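Local structure of MAU2 chromatid cohesion factor homolog (4XDN) at residues Met63-Ile67 with Leu94-Thr99; Phe70-Lys74 with Val87-Met91; Phe102-Glu106 with Leu140-Arg144; Ile109-Lys113 with Cys132-Leu136. The protein partners SCC2 in the complex needed to associate cohesin with chromosomes, and so takes part in sister chromatid cohesion. One frame throughout, in Å; residues are numbered along the deposited sequence.

Contact 1 (Met63-Ile67 with Leu94-Thr99)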
loop_
_atom_site.group_PDB
_atom_site.type_symbol
_atom_site.label_atom_id
_atom_site.label_comp_id
_atom_site.label_asym_id
_atom_site.label_seq_id
_atom_site.Cartn_x
_atom_site.Cartn_y
_atom_site.Cartn_z
ATOM N N MET A 63 -15.741 19.826 21.541
ATOM C CA MET A 63 -16.057 18.403 21.608
ATOM C C MET A 63 -16.317 17.970 23.043
ATOM O O MET A 63 -17.193 17.146 23.305
ATOM C CB MET A 63 -14.922 17.569 21.012
ATOM C CG MET A 63 -14.791 17.680 19.504
ATOM S SD MET A 63 -16.307 17.231 18.637
ATOM C CE MET A 63 -15.732 17.245 16.938
ATOM N N ASN A 64 -15.549 18.531 23.970
ATOM C CA ASN A 64 -15.731 18.255 25.385
ATOM C C ASN A 64 -17.138 18.646 25.824
ATOM O O ASN A 64 -17.855 17.850 26.430
ATOM C CB ASN A 64 -14.687 19.005 26.212
ATOM C CG ASN A 64 -14.619 18.523 27.645
ATOM O OD1 ASN A 64 -14.744 17.331 27.916
ATOM N ND2 ASN A 64 -14.417 19.451 28.572
ATOM N N MET A 65 -17.533 19.872 25.495
ATOM C CA MET A 65 -18.869 20.354 25.815
ATOM C C MET A 65 -19.943 19.477 25.184
ATOM O O MET A 65 -20.921 19.129 25.841
ATOM C CB MET A 65 -19.042 21.801 25.352
ATOM C CG MET A 65 -18.489 22.822 26.327
ATOM S SD MET A 65 -19.342 22.830 27.918
ATOM C CE MET A 65 -20.979 23.352 27.419
ATOM N N SER A 66 -19.762 19.114 23.918
ATOM C CA SER A 66 -20.736 18.275 23.228
ATOM C C SER A 66 -20.936 16.953 23.961
ATOM O O SER A 66 -22.066 16.526 24.196
ATOM C CB SER A 66 -20.296 18.006 21.792
ATOM O OG SER A 66 -21.175 17.088 21.163
ATOM N N ILE A 67 -19.830 16.311 24.321
ATOM C CA ILE A 67 -19.877 15.042 25.030
ATOM C C ILE A 67 -20.542 15.206 26.393
ATOM O O ILE A 67 -21.375 14.388 26.783
ATOM C CB ILE A 67 -18.462 14.452 25.207
ATOM C CG1 ILE A 67 -17.891 14.057 23.844
ATOM C CG2 ILE A 67 -18.484 13.228 26.121
ATOM C CD1 ILE A 67 -16.393 13.825 23.846
ATOM N N LEU A 94 -18.218 10.307 19.164
ATOM C CA LEU A 94 -17.213 11.312 19.496
ATOM C C LEU A 94 -16.114 10.726 20.375
ATOM O O LEU A 94 -14.943 11.064 20.216
ATOM C CB LEU A 94 -17.855 12.511 20.198
ATOM C CG LEU A 94 -18.948 13.249 19.421
ATOM C CD1 LEU A 94 -19.414 14.472 20.202
ATOM C CD2 LEU A 94 -18.478 13.654 18.032
ATOM N N LEU A 95 -16.489 9.853 21.303
ATOM C CA LEU A 95 -15.504 9.192 22.151
ATOM C C LEU A 95 -14.526 8.396 21.293
ATOM O O LEU A 95 -13.324 8.373 21.551
ATOM C CB LEU A 95 -16.188 8.268 23.161
ATOM C CG LEU A 95 -17.048 8.931 24.238
ATOM C CD1 LEU A 95 -17.748 7.871 25.069
ATOM C CD2 LEU A 95 -16.212 9.838 25.130
ATOM N N ILE A 96 -15.061 7.760 20.260
ATOM C CA ILE A 96 -14.276 6.904 19.384
ATOM C C ILE A 96 -13.362 7.720 18.468
ATOM O O ILE A 96 -12.216 7.336 18.225
ATOM C CB ILE A 96 -15.206 6.002 18.539
ATOM C CG1 ILE A 96 -15.910 4.993 19.450
ATOM C CG2 ILE A 96 -14.428 5.262 17.459
ATOM C CD1 ILE A 96 -17.002 4.189 18.772
ATOM N N GLN A 97 -13.864 8.846 17.971
ATOM C CA GLN A 97 -13.142 9.626 16.969
ATOM C C GLN A 97 -12.286 10.750 17.554
ATOM O O GLN A 97 -11.350 11.213 16.903
ATOM C CB GLN A 97 -14.129 10.221 15.964
ATOM C CG GLN A 97 -14.832 9.185 15.098
ATOM C CD GLN A 97 -15.692 9.818 14.022
ATOM O OE1 GLN A 97 -15.736 11.041 13.886
ATOM N NE2 GLN A 97 -16.382 8.986 13.250
ATOM N N GLU A 98 -12.597 11.179 18.775
ATOM C CA GLU A 98 -11.954 12.360 19.355
ATOM C C GLU A 98 -11.075 12.045 20.567
ATOM O O GLU A 98 -10.215 12.848 20.926
ATOM C CB GLU A 98 -13.018 13.391 19.751
ATOM C CG GLU A 98 -14.041 13.685 18.656
ATOM C CD GLU A 98 -13.410 14.250 17.391
ATOM O OE1 GLU A 98 -12.331 14.873 17.484
ATOM O OE2 GLU A 98 -13.996 14.069 16.304
ATOM N N THR A 99 -11.282 10.879 21.179
ATOM C CA THR A 99 -10.626 10.537 22.443
ATOM C C THR A 99 -9.947 9.168 22.421
ATOM O O THR A 99 -10.012 8.445 21.428
ATOM C CB THR A 99 -11.638 10.540 23.612
ATOM O OG1 THR A 99 -12.535 9.430 23.480
ATOM C CG2 THR A 99 -12.443 11.832 23.638
#
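M63 reaches from helix 53-76 to E98 and L94 of helix 81-98. The two helices form an antiparallel hairpin in a mainly helical, TPR-like array, their local axes 11.1 Å apart at an angle of 161°. CB of M63 points at the facing helix and carries CG to within 4.2 Å of E98 CG. SD then passes L94, 4.2 Å from its CD2. The bend at chi2 (-57°) swings SD round, and the extended last torsion carries CE on to the E98 carboxylate, 3.7 Å from OE2. That carboxylate is buried but held: OE1 bonds to Y59 and OE2 to S368, while A43 and Y44 of helix 29-45 cover M63. L94 fills the middle of the contact. Its CB lies 4.0 Å from I67 CG1, the two side chains alongside with tips pointing opposite ways, and its CD1 presses against the hydroxyl of S66, 3.3 Å from OG. The hydroxyl is hydrogen-bonded to the carbonyl of A36. Farther along, I67 meets L95 obliquely, both CG2 and CD1 of the isoleucine lying 4.2 Å from L95 CD2, and CD1 also nears T99 CG2 at 4.4 Å.

Contact 2 (Phe70-Lys74 with Val87-Met91)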
loop_
_atom_site.group_PDB
_atom_site.type_symbol
_atom_site.label_atom_id
_atom_site.label_comp_id
_atom_site.label_asym_id
_atom_site.label_seq_id
_atom_site.Cartn_x
_atom_site.Cartn_y
_atom_site.Cartn_z
ATOM N N PHE A 70 -24.226 15.542 26.074
ATOM C CA PHE A 70 -24.796 14.223 25.819
ATOM C C PHE A 70 -24.890 13.415 27.111
ATOM O O PHE A 70 -25.913 12.789 27.391
ATOM C CB PHE A 70 -23.961 13.448 24.795
ATOM C CG PHE A 70 -24.221 13.836 23.362
ATOM C CD1 PHE A 70 -25.514 13.953 22.877
ATOM C CD2 PHE A 70 -23.161 14.072 22.498
ATOM C CE1 PHE A 70 -25.746 14.302 21.559
ATOM C CE2 PHE A 70 -23.387 14.426 21.178
ATOM C CZ PHE A 70 -24.680 14.542 20.708
ATOM N N GLN A 71 -23.809 13.423 27.886
ATOM C CA GLN A 71 -23.767 12.704 29.154
ATOM C C GLN A 71 -24.831 13.243 30.098
ATOM O O GLN A 71 -25.415 12.503 30.893
ATOM C CB GLN A 71 -22.382 12.815 29.790
ATOM C CG GLN A 71 -21.329 11.997 29.072
ATOM C CD GLN A 71 -19.938 12.159 29.658
ATOM O OE1 GLN A 71 -19.564 13.235 30.123
ATOM N NE2 GLN A 71 -19.163 11.081 29.635
ATOM N N LEU A 72 -25.079 14.542 29.990
ATOM C CA LEU A 72 -26.094 15.208 30.788
ATOM C C LEU A 72 -27.462 14.577 30.543
ATOM O O LEU A 72 -28.221 14.339 31.481
ATOM C CB LEU A 72 -26.123 16.699 30.450
ATOM C CG LEU A 72 -26.397 17.723 31.551
ATOM C CD1 LEU A 72 -25.501 17.531 32.767
ATOM C CD2 LEU A 72 -26.199 19.109 30.965
ATOM N N LEU A 73 -27.761 14.294 29.279
ATOM C CA LEU A 73 -29.028 13.683 28.907
ATOM C C LEU A 73 -29.164 12.282 29.494
ATOM O O LEU A 73 -30.214 11.924 30.022
ATOM C CB LEU A 73 -29.170 13.622 27.383
ATOM C CG LEU A 73 -29.365 14.959 26.666
ATOM C CD1 LEU A 73 -29.293 14.779 25.156
ATOM C CD2 LEU A 73 -30.691 15.595 27.063
ATOM N N LYS A 74 -28.097 11.496 29.404
ATOM C CA LYS A 74 -28.136 10.107 29.845
ATOM C C LYS A 74 -28.236 9.955 31.362
ATOM O O LYS A 74 -28.760 8.955 31.853
ATOM C CB LYS A 74 -26.898 9.363 29.343
ATOM C CG LYS A 74 -26.973 8.966 27.876
ATOM C CD LYS A 74 -25.800 8.093 27.457
ATOM C CE LYS A 74 -25.824 6.720 28.127
ATOM N NZ LYS A 74 -27.074 5.961 27.850
ATOM N N VAL A 87 -28.853 9.210 21.277
ATOM C CA VAL A 87 -27.934 10.004 22.085
ATOM C C VAL A 87 -26.626 9.258 22.335
ATOM O O VAL A 87 -25.541 9.826 22.193
ATOM C CB VAL A 87 -28.565 10.388 23.445
ATOM C CG1 VAL A 87 -27.533 11.045 24.365
ATOM C CG2 VAL A 87 -29.753 11.321 23.236
ATOM N N THR A 88 -26.732 7.989 22.711
ATOM C CA THR A 88 -25.557 7.188 23.025
ATOM C C THR A 88 -24.663 7.027 21.801
ATOM O O THR A 88 -23.444 7.150 21.901
ATOM C CB THR A 88 -25.955 5.799 23.556
ATOM O OG1 THR A 88 -26.724 5.955 24.753
ATOM C CG2 THR A 88 -24.721 4.953 23.863
ATOM N N PHE A 89 -25.274 6.761 20.650
ATOM C CA PHE A 89 -24.527 6.579 19.409
ATOM C C PHE A 89 -23.774 7.849 19.011
ATOM O O PHE A 89 -22.592 7.789 18.671
ATOM C CB PHE A 89 -25.465 6.151 18.274
ATOM C CG PHE A 89 -26.005 4.744 18.413
ATOM C CD1 PHE A 89 -25.321 3.777 19.137
ATOM C CD2 PHE A 89 -27.199 4.391 17.804
ATOM C CE1 PHE A 89 -25.823 2.491 19.254
ATOM C CE2 PHE A 89 -27.702 3.108 17.920
ATOM C CZ PHE A 89 -27.013 2.158 18.644
ATOM N N GLU A 90 -24.451 8.995 19.055
ATOM C CA GLU A 90 -23.814 10.263 18.709
ATOM C C GLU A 90 -22.677 10.574 19.672
ATOM O O GLU A 90 -21.595 10.993 19.257
ATOM C CB GLU A 90 -24.830 11.404 18.720
ATOM C CG GLU A 90 -25.810 11.374 17.567
ATOM C CD GLU A 90 -26.790 12.527 17.618
ATOM O OE1 GLU A 90 -26.346 13.690 17.535
ATOM O OE2 GLU A 90 -28.004 12.270 17.748
ATOM N N MET A 91 -22.929 10.364 20.959
ATOM C CA MET A 91 -21.916 10.592 21.981
ATOM C C MET A 91 -20.710 9.678 21.795
ATOM O O MET A 91 -19.571 10.140 21.769
ATOM C CB MET A 91 -22.507 10.377 23.372
ATOM C CG MET A 91 -21.465 10.341 24.477
ATOM S SD MET A 91 -22.159 10.080 26.111
ATOM C CE MET A 91 -20.654 9.689 26.990
#
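Backbone as well as side chain packs on the phenyl ring of F70: M91 N stands 4.0 Å above one face and V87 O 4.2 Å above the same face, both offset toward the ring's rim. The contact lies in an antiparallel helical hairpin of a TPR-like array, formed by helices 53-76 and 81-98, whose local axes here are 9.8 Å apart at 153°. Around the ring the other side chains close in. CD1 touches CG1 of V87, CZ lies near OE1 of E90 with ring and carboxylate planes 73° apart, and F70 CB meets M91 CB at 3.7 Å where the two side chains overlap, each heading for the other's helix. The E90 carboxylate is tied down from helix 29-45 by Y33, Q37 and R40, as well as by K86, which probably keeps it charged. K74 joins the helices on the flank next to Y108 of helix 102-119. Bends at chi3 (67°) and chi4 bring its ammonium to the T88 hydroxyl, where NZ donates to OG1 at 3.1 Å; D84 supplies NZ with a salt bridge and T88 OG1 with a carbonyl acceptor. Nearer the lysine backbone, CG of K74 passes V87 CG1 at 4.1 Å, while the other valine methyl, CG2, sits 4.0 Å from L73 CD1.

Contact 3 (Phe102-Glu106 with Leu140-Arg144)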
loop_
_atom_site.group_PDB
_atom_site.type_symbol
_atom_site.label_atom_id
_atom_site.label_comp_id
_atom_site.label_asym_id
_atom_site.label_seq_id
_atom_site.Cartn_x
_atom_site.Cartn_y
_atom_site.Cartn_z
ATOM N N PHE A 102 -11.758 4.431 25.127
ATOM C CA PHE A 102 -12.400 3.322 24.435
ATOM C C PHE A 102 -13.177 2.430 25.397
ATOM O O PHE A 102 -14.266 1.960 25.068
ATOM C CB PHE A 102 -11.348 2.504 23.679
ATOM C CG PHE A 102 -10.531 3.321 22.708
ATOM C CD1 PHE A 102 -11.142 4.242 21.871
ATOM C CD2 PHE A 102 -9.155 3.177 22.645
ATOM C CE1 PHE A 102 -10.396 4.995 20.983
ATOM C CE2 PHE A 102 -8.402 3.928 21.757
ATOM C CZ PHE A 102 -9.026 4.839 20.926
ATOM N N ASP A 103 -12.620 2.195 26.582
ATOM C CA ASP A 103 -13.310 1.417 27.606
ATOM C C ASP A 103 -14.624 2.084 28.000
ATOM O O ASP A 103 -15.638 1.413 28.195
ATOM C CB ASP A 103 -12.427 1.243 28.841
ATOM C CG ASP A 103 -11.239 0.334 28.588
ATOM O OD1 ASP A 103 -11.238 -0.379 27.564
ATOM O OD2 ASP A 103 -10.309 0.326 29.421
ATOM N N LEU A 104 -14.596 3.408 28.113
ATOM C CA LEU A 104 -15.786 4.177 28.457
ATOM C C LEU A 104 -16.848 4.028 27.378
ATOM O O LEU A 104 -18.024 3.807 27.671
ATOM C CB LEU A 104 -15.432 5.653 28.646
ATOM C CG LEU A 104 -16.586 6.612 28.938
ATOM C CD1 LEU A 104 -17.256 6.268 30.257
ATOM C CD2 LEU A 104 -16.081 8.046 28.945
ATOM N N ALA A 105 -16.424 4.162 26.127
ATOM C CA ALA A 105 -17.320 3.998 24.994
ATOM C C ALA A 105 -17.952 2.611 25.021
ATOM O O ALA A 105 -19.154 2.461 24.815
ATOM C CB ALA A 105 -16.573 4.215 23.693
ATOM N N GLU A 106 -17.126 1.606 25.292
ATOM C CA GLU A 106 -17.575 0.222 25.300
ATOM C C GLU A 106 -18.613 -0.024 26.393
ATOM O O GLU A 106 -19.550 -0.798 26.199
ATOM C CB GLU A 106 -16.381 -0.716 25.486
ATOM C CG GLU A 106 -16.720 -2.188 25.328
ATOM C CD GLU A 106 -15.487 -3.072 25.306
ATOM O OE1 GLU A 106 -14.396 -2.586 25.668
ATOM O OE2 GLU A 106 -15.609 -4.254 24.920
ATOM N N LEU A 140 -14.780 0.009 17.531
ATOM C CA LEU A 140 -13.957 0.143 18.731
ATOM C C LEU A 140 -12.634 -0.622 18.623
ATOM O O LEU A 140 -11.580 -0.069 18.937
ATOM C CB LEU A 140 -14.733 -0.313 19.970
ATOM C CG LEU A 140 -15.504 0.797 20.695
ATOM C CD1 LEU A 140 -16.502 0.222 21.694
ATOM C CD2 LEU A 140 -14.541 1.743 21.399
ATOM N N PRO A 141 -12.680 -1.893 18.185
ATOM C CA PRO A 141 -11.421 -2.632 18.019
ATOM C C PRO A 141 -10.461 -1.989 17.015
ATOM O O PRO A 141 -9.254 -1.977 17.259
ATOM C CB PRO A 141 -11.887 -4.004 17.521
ATOM C CG PRO A 141 -13.263 -4.146 18.058
ATOM C CD PRO A 141 -13.851 -2.766 17.993
ATOM N N LEU A 142 -10.985 -1.462 15.913
ATOM C CA LEU A 142 -10.142 -0.847 14.889
ATOM C C LEU A 142 -9.457 0.413 15.404
ATOM O O LEU A 142 -8.282 0.644 15.117
ATOM C CB LEU A 142 -10.964 -0.517 13.641
ATOM C CG LEU A 142 -11.307 -1.697 12.727
ATOM C CD1 LEU A 142 -12.268 -1.252 11.636
ATOM C CD2 LEU A 142 -10.052 -2.312 12.115
ATOM N N MET A 143 -10.188 1.225 16.162
ATOM C CA MET A 143 -9.621 2.440 16.741
ATOM C C MET A 143 -8.619 2.096 17.834
ATOM O O MET A 143 -7.566 2.728 17.940
ATOM C CB MET A 143 -10.720 3.340 17.308
ATOM C CG MET A 143 -11.306 4.340 16.316
ATOM S SD MET A 143 -10.119 5.442 15.523
ATOM C CE MET A 143 -8.970 5.752 16.856
ATOM N N ARG A 144 -8.955 1.103 18.651
ATOM C CA ARG A 144 -8.032 0.583 19.653
ATOM C C ARG A 144 -6.721 0.160 19.003
ATOM O O ARG A 144 -5.640 0.523 19.463
ATOM C CB ARG A 144 -8.643 -0.613 20.388
ATOM C CG ARG A 144 -9.628 -0.264 21.489
ATOM C CD ARG A 144 -10.138 -1.535 22.150
ATOM N NE ARG A 144 -10.462 -1.345 23.565
ATOM C CZ ARG A 144 -11.692 -1.223 24.060
ATOM N NH1 ARG A 144 -12.758 -1.270 23.268
ATOM N NH2 ARG A 144 -11.860 -1.058 25.364
#
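L140 pushes its two methyl groups into the surface of helix 102-119, in the next antiparallel hairpin of the TPR-like array. CD2 settles in the hollow between F102 and A105, 3.7 Å from F102 O and 3.9 Å from A105 CB, while CD1 lies against the backbone of E106, 3.8 Å from its CA. The reverse bump is F102. Its ring projects over the last turn of helix 126-144, between M143 and R144: CE1 approaches M143 CB at 4.0 Å, CD2 touches R144 CG at 3.7 Å, and R144 N stands above one face near the rim. The arginine chain, bent at chi3 (149°), runs back along the phenylalanine in the opposite direction, and F102 CB sits over the centre of one guanidinium face, 3.8 Å above its plane. Ring and guanidinium are 51° apart, inclined rather than stacked. Beyond them the arginine ends between two acids. D103 OD1 lies near the guanidinium plane and forms a salt bridge to NH2, though the modelled separation is implausibly short. The other oxygen of D103, OD2, pairs with a basic side chain of the bound partner protein. E106 OE1 completes the network obliquely, weakly bonded to NH2 at 3.0 Å and to NH1 at 3.2 Å, its carboxylate turned 66° from the guanidinium plane.

Contact 4 (Ile109-Lys113 with Cys132-Leu136)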
loop_
_atom_site.group_PDB
_atom_site.type_symbol
_atom_site.label_atom_id
_atom_site.label_comp_id
_atom_site.label_asym_id
_atom_site.label_seq_id
_atom_site.Cartn_x
_atom_site.Cartn_y
_atom_site.Cartn_z
ATOM N N ILE A 109 -22.038 1.406 25.179
ATOM C CA ILE A 109 -22.665 0.572 24.160
ATOM C C ILE A 109 -23.146 -0.746 24.762
ATOM O O ILE A 109 -24.241 -1.210 24.447
ATOM C CB ILE A 109 -21.701 0.285 22.991
ATOM C CG1 ILE A 109 -21.230 1.595 22.354
ATOM C CG2 ILE A 109 -22.368 -0.598 21.938
ATOM C CD1 ILE A 109 -22.349 2.463 21.791
ATOM N N SER A 110 -22.328 -1.342 25.623
ATOM C CA SER A 110 -22.703 -2.583 26.292
ATOM C C SER A 110 -23.956 -2.380 27.134
ATOM O O SER A 110 -24.862 -3.213 27.123
ATOM C CB SER A 110 -21.561 -3.090 27.171
ATOM O OG SER A 110 -20.444 -3.456 26.383
ATOM N N SER A 111 -23.999 -1.266 27.858
ATOM C CA SER A 111 -25.166 -0.914 28.657
ATOM C C SER A 111 -26.384 -0.727 27.768
ATOM O O SER A 111 -27.463 -1.236 28.065
ATOM C CB SER A 111 -24.909 0.361 29.462
ATOM O OG SER A 111 -23.949 0.138 30.477
ATOM N N LEU A 112 -26.206 0.007 26.674
ATOM C CA LEU A 112 -27.292 0.251 25.734
ATOM C C LEU A 112 -27.825 -1.060 25.169
ATOM O O LEU A 112 -29.035 -1.269 25.101
ATOM C CB LEU A 112 -26.824 1.161 24.598
ATOM C CG LEU A 112 -27.878 1.535 23.554
ATOM C CD1 LEU A 112 -29.006 2.343 24.183
ATOM C CD2 LEU A 112 -27.238 2.309 22.417
ATOM N N LYS A 113 -26.908 -1.937 24.771
ATOM C CA LYS A 113 -27.265 -3.229 24.202
ATOM C C LYS A 113 -28.177 -4.022 25.135
ATOM O O LYS A 113 -29.222 -4.518 24.716
ATOM C CB LYS A 113 -26.000 -4.036 23.896
ATOM C CG LYS A 113 -26.259 -5.457 23.412
ATOM C CD LYS A 113 -24.963 -6.223 23.212
ATOM C CE LYS A 113 -25.217 -7.719 23.081
ATOM N NZ LYS A 113 -23.960 -8.482 22.859
ATOM N N CYS A 132 -25.027 -1.511 17.815
ATOM C CA CYS A 132 -24.260 -1.738 19.035
ATOM C C CYS A 132 -23.167 -2.769 18.771
ATOM O O CYS A 132 -22.028 -2.598 19.197
ATOM C CB CYS A 132 -25.162 -2.211 20.183
ATOM S SG CYS A 132 -26.229 -0.940 20.916
ATOM N N GLU A 133 -23.518 -3.831 18.052
ATOM C CA GLU A 133 -22.570 -4.897 17.744
ATOM C C GLU A 133 -21.490 -4.411 16.782
ATOM O O GLU A 133 -20.330 -4.805 16.887
ATOM C CB GLU A 133 -23.295 -6.106 17.147
ATOM C CG GLU A 133 -24.237 -6.822 18.114
ATOM C CD GLU A 133 -23.517 -7.458 19.291
ATOM O OE1 GLU A 133 -22.313 -7.759 19.175
ATOM O OE2 GLU A 133 -24.162 -7.657 20.339
ATOM N N PHE A 134 -21.877 -3.554 15.844
ATOM C CA PHE A 134 -20.932 -3.006 14.884
ATOM C C PHE A 134 -19.911 -2.123 15.596
ATOM O O PHE A 134 -18.715 -2.210 15.337
ATOM C CB PHE A 134 -21.666 -2.213 13.802
ATOM C CG PHE A 134 -20.837 -1.954 12.578
ATOM C CD1 PHE A 134 -20.713 -2.923 11.594
ATOM C CD2 PHE A 134 -20.184 -0.744 12.408
ATOM C CE1 PHE A 134 -19.951 -2.689 10.465
ATOM C CE2 PHE A 134 -19.417 -0.505 11.280
ATOM C CZ PHE A 134 -19.301 -1.479 10.307
ATOM N N LEU A 135 -20.385 -1.281 16.506
ATOM C CA LEU A 135 -19.488 -0.454 17.298
ATOM C C LEU A 135 -18.572 -1.321 18.158
ATOM O O LEU A 135 -17.383 -1.043 18.285
ATOM C CB LEU A 135 -20.282 0.509 18.184
ATOM C CG LEU A 135 -21.055 1.611 17.456
ATOM C CD1 LEU A 135 -21.953 2.365 18.427
ATOM C CD2 LEU A 135 -20.107 2.560 16.759
ATOM N N LEU A 136 -19.135 -2.374 18.739
ATOM C CA LEU A 136 -18.400 -3.243 19.651
ATOM C C LEU A 136 -17.362 -4.111 18.938
ATOM O O LEU A 136 -16.291 -4.383 19.484
ATOM C CB LEU A 136 -19.378 -4.147 20.410
ATOM C CG LEU A 136 -19.540 -4.032 21.932
ATOM C CD1 LEU A 136 -19.426 -2.608 22.452
ATOM C CD2 LEU A 136 -20.891 -4.614 22.326
#
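I109 loses the most surface of any residue here, and each end of its branched side chain has a separate task. CG2 settles on the opposing helix 3.4 Å from C132 O and 3.7 Å from C132 CB, and it also meets L136 CD1 at 3.6 Å. The longer branch bends at chi2 (-60°) and turns CD1 onto L135 CD1, a pair only 3.4 Å apart, a tight fit for two methyl groups. The two side chains cross there at about a right angle, whereas I109 and L136 lie flank to flank, each directed toward the helix that bears the other. C132 is the counterpart across the interface. Its short side chain probably helps the close approach, and the CA atoms of I109 and C132 are 5.8 Å apart. Helices 102-119 and 126-144 pair antiparallel here, at 156° in the TPR-like array, and this is the segment in which the hairpin draws its axes to 9.8 Å. SG of the cysteine turns toward the other helix and lies 3.7 Å from L112 CD2, and F89 of helix 81-98 also packs on L112. K113, the third of these residues, reaches across the flank with its chain extended beyond CG. Its ammonium forms a salt bridge with E133; NZ lies 2.7 Å from OE2, on the syn lone pair of that oxygen.

Contacts 1 and 2 join helices 53-76 and 81-98; contacts 3 and 4 join helices 102-119 and 126-144. Within each pair, contacts 2 and 4 lie nearer the connecting turn and have the closer axes, 9.8 Å apart. The two hairpins pack mainly through helix 81-98: I96 touches M143 and L140 of contact 3, while F89 fits among L112, C132 and L135 of contact 4. Contacts 1, 2 and 4 are buried and mainly apolar, with single charged or polar links on the flanks of 2 and 4. Contact 3 is partly buried and carries a salt-bridge network, one acid of which also binds the partner protein. Contact 1 instead ties its buried carboxylate to hydroxyls.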